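Local coordinates for protein fluvirucin B1 DH domain from module 1 (Actinomadura vulgaris, PDB 6OBV) that probably catalyses the dehydration of a beta-hydroxyacyl intermediate in the first extension module of the fluvirucin B1 polyketide synthase, at residues A168-V173 / R198-G203. Residues are numbered along the deposited sequence; the frame is centred on the assembly and turned at random.
Sequences AGAAAV and RAWIRG
The indole of W200 meets the backbone of A171 and A172 obliquely, its CD1 lying 3.6 Å from the CA of A172, while the W165 ring makes an edge-to-face contact with it. A chi1 of -53° turns CG of W200 away from the carbonyl carbon of the same residue, which brings the pyrrole side of the ring next to A172; the methyl of A170 packs on the CB of W200. The other flat group, the guanidinium of R202, is likewise met obliquely. Its NH1 donates a bent hydrogen bond of 2.9 Å to O of A168, in the carbonyl plane but 30° out of the guanidinium plane, and NH2 forms a salt bridge with E205. With CG anti to the backbone N (chi1 -180°), the chain of R202 runs alongside G169 before a kink about its CG-CD bond turns it toward the carbonyl of A168.

Backbone bonds join the strands alongside these groups. A171 and I201 form a hydrogen-bonded antiparallel pair, with A171 N to I201 O at 2.9 Å and nearly straight, and I201 N to A171 O at 2.8 Å; A172 and W200 follow as a non-hydrogen-bonded pair. Farther along, V173 N gives a bent bond of 3.0 Å to A199 O, and a water accepts from A199 N. On the face carrying A171 and I201, CG2 of V173 touches CD1 of I201 at 3.6 Å, and I201 also reaches helix 238-241. Together these contacts illustrate how a short strand, 171-173, is added antiparallel to strand 196-202, at the outer edge, within this chain, of the beta framework of a polyketide synthase dehydratase, whose family has the double-hotdog fold.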
ATOM      1  N   ALA A 168     -35.601  25.121 -23.778  1.00 38.01           N
ATOM      2  CA  ALA A 168     -36.221  25.972 -24.784  1.00 40.66           C
ATOM      3  C   ALA A 168     -35.155  26.786 -25.509  1.00 45.32           C
ATOM      4  O   ALA A 168     -34.110  27.129 -24.947  1.00 47.67           O
ATOM      5  CB  ALA A 168     -37.262  26.897 -24.147  1.00 43.25           C
ATOM      6  N   GLY A 169     -35.414  27.062 -26.785  1.00 50.97           N
ATOM      7  CA  GLY A 169     -34.467  27.781 -27.607  1.00 54.77           C
ATOM      8  C   GLY A 169     -33.300  26.974 -28.143  1.00 53.11           C
ATOM      9  O   GLY A 169     -32.487  27.526 -28.893  1.00 66.70           O
ATOM     10  N   ALA A 170     -33.183  25.691 -27.799  1.00 45.79           N
ATOM     11  CA  ALA A 170     -32.060  24.873 -28.258  1.00 39.92           C
ATOM     12  C   ALA A 170     -32.366  24.265 -29.621  1.00 40.58           C
ATOM     13  O   ALA A 170     -33.445  23.699 -29.832  1.00 43.76           O
ATOM     14  CB  ALA A 170     -31.740  23.767 -27.252  1.00 39.11           C
ATOM     15  N   ALA A 171     -31.416  24.388 -30.542  1.00 41.53           N
ATOM     16  CA  ALA A 171     -31.580  23.922 -31.915  1.00 44.51           C
ATOM     17  C   ALA A 171     -30.839  22.606 -32.088  1.00 43.41           C
ATOM     18  O   ALA A 171     -29.667  22.504 -31.714  1.00 43.05           O
ATOM     19  CB  ALA A 171     -31.051  24.951 -32.916  1.00 41.55           C
ATOM     20  N   ALA A 172     -31.521  21.609 -32.657  1.00 40.58           N
ATOM     21  CA  ALA A 172     -30.893  20.312 -32.890  1.00 36.54           C
ATOM     22  C   ALA A 172     -29.758  20.442 -33.896  1.00 36.79           C
ATOM     23  O   ALA A 172     -29.777  21.296 -34.786  1.00 35.98           O
ATOM     24  CB  ALA A 172     -31.920  19.295 -33.392  1.00 34.81           C
ATOM     25  N   VAL A 173     -28.759  19.575 -33.744  1.00 40.96           N
ATOM     26  CA  VAL A 173     -27.570  19.566 -34.584  1.00 43.15           C
ATOM     27  C   VAL A 173     -27.408  18.170 -35.170  1.00 46.00           C
ATOM     28  O   VAL A 173     -27.543  17.176 -34.449  1.00 49.16           O
ATOM     29  CB  VAL A 173     -26.321  19.964 -33.779  1.00 42.59           C
ATOM     30  CG1 VAL A 173     -25.048  19.711 -34.588  1.00 42.39           C
ATOM     31  CG2 VAL A 173     -26.436  21.416 -33.355  1.00 42.48           C
ATOM     32  N   ARG A 198     -26.839  12.696 -29.404  1.00 39.61           N
ATOM     33  CA  ARG A 198     -27.668  13.819 -29.811  1.00 36.59           C
ATOM     34  C   ARG A 198     -27.129  15.085 -29.164  1.00 37.39           C
ATOM     35  O   ARG A 198     -26.583  15.047 -28.056  1.00 33.70           O
ATOM     36  CB  ARG A 198     -29.139  13.626 -29.419  1.00 38.21           C
ATOM     37  CG  ARG A 198     -29.907  12.689 -30.320  1.00 47.54           C
ATOM     38  CD  ARG A 198     -31.053  12.038 -29.562  1.00 52.98           C
ATOM     39  NE  ARG A 198     -30.568  11.478 -28.303  1.00 54.76           N
ATOM     40  CZ  ARG A 198     -30.252  10.197 -28.109  1.00 49.55           C
ATOM     41  NH1 ARG A 198     -30.382   9.309 -29.102  1.00 44.83           N
ATOM     42  NH2 ARG A 198     -29.803   9.808 -26.915  1.00 33.73           N
ATOM     43  N   ALA A 199     -27.309  16.213 -29.855  1.00 35.61           N
ATOM     44  CA  ALA A 199     -26.807  17.486 -29.363  1.00 31.58           C
ATOM     45  C   ALA A 199     -27.664  18.635 -29.880  1.00 33.03           C
ATOM     46  O   ALA A 199     -28.178  18.593 -31.001  1.00 34.52           O
ATOM     47  CB  ALA A 199     -25.351  17.702 -29.769  1.00 31.05           C
ATOM     48  N   TRP A 200     -27.802  19.668 -29.044  1.00 34.74           N
ATOM     49  CA  TRP A 200     -28.497  20.905 -29.377  1.00 36.01           C
ATOM     50  C   TRP A 200     -27.622  22.098 -28.998  1.00 34.37           C
ATOM     51  O   TRP A 200     -26.817  22.028 -28.063  1.00 36.27           O
ATOM     52  CB  TRP A 200     -29.844  21.029 -28.647  1.00 37.62           C
ATOM     53  CG  TRP A 200     -30.810  19.868 -28.782  1.00 40.35           C
ATOM     54  CD1 TRP A 200     -31.953  19.834 -29.531  1.00 44.48           C
ATOM     55  CD2 TRP A 200     -30.735  18.598 -28.116  1.00 41.96           C
ATOM     56  NE1 TRP A 200     -32.588  18.617 -29.383  1.00 41.49           N
ATOM     57  CE2 TRP A 200     -31.861  17.842 -28.521  1.00 43.50           C
ATOM     58  CE3 TRP A 200     -29.825  18.023 -27.224  1.00 38.21           C
ATOM     59  CZ2 TRP A 200     -32.097  16.541 -28.061  1.00 40.95           C
ATOM     60  CZ3 TRP A 200     -30.063  16.732 -26.768  1.00 40.47           C
ATOM     61  CH2 TRP A 200     -31.191  16.009 -27.185  1.00 38.30           C
ATOM     62  N   ILE A 201     -27.800  23.209 -29.706  1.00 30.77           N
ATOM     63  CA  ILE A 201     -27.024  24.420 -29.461  1.00 35.26           C
ATOM     64  C   ILE A 201     -27.968  25.574 -29.166  1.00 39.17           C
ATOM     65  O   ILE A 201     -28.992  25.738 -29.844  1.00 36.69           O
ATOM     66  CB  ILE A 201     -26.104  24.751 -30.647  1.00 37.76           C
ATOM     67  CG1 ILE A 201     -24.955  23.738 -30.697  1.00 37.85           C
ATOM     68  CG2 ILE A 201     -25.517  26.123 -30.490  1.00 37.62           C
ATOM     69  CD1 ILE A 201     -24.122  23.859 -31.951  1.00 47.74           C
ATOM     70  N   ARG A 202     -27.634  26.357 -28.139  1.00 34.56           N
ATOM     71  CA  ARG A 202     -28.379  27.571 -27.808  1.00 36.75           C
ATOM     72  C   ARG A 202     -27.374  28.639 -27.402  1.00 40.94           C
ATOM     73  O   ARG A 202     -26.708  28.501 -26.368  1.00 36.43           O
ATOM     74  CB  ARG A 202     -29.389  27.329 -26.685  1.00 34.82           C
ATOM     75  CG  ARG A 202     -30.192  28.617 -26.330  1.00 40.36           C
ATOM     76  CD  ARG A 202     -31.141  28.413 -25.169  1.00 40.05           C
ATOM     77  NE  ARG A 202     -30.443  28.034 -23.941  1.00 47.50           N
ATOM     78  CZ  ARG A 202     -31.068  27.788 -22.795  1.00 49.83           C
ATOM     79  NH1 ARG A 202     -32.392  27.890 -22.738  1.00 48.42           N
ATOM     80  NH2 ARG A 202     -30.377  27.446 -21.715  1.00 49.53           N
ATOM     81  N   GLY A 203     -27.278  29.711 -28.188  1.00 39.17           N
ATOM     82  CA  GLY A 203     -26.230  30.689 -27.935  1.00 39.07           C
ATOM     83  C   GLY A 203     -24.878  30.001 -27.930  1.00 38.11           C
ATOM     84  O   GLY A 203     -24.590  29.146 -28.774  1.00 43.12           O
TER
HETATM   85  O   HOH W   1     -28.323  15.541 -32.696  1.00 33.52           O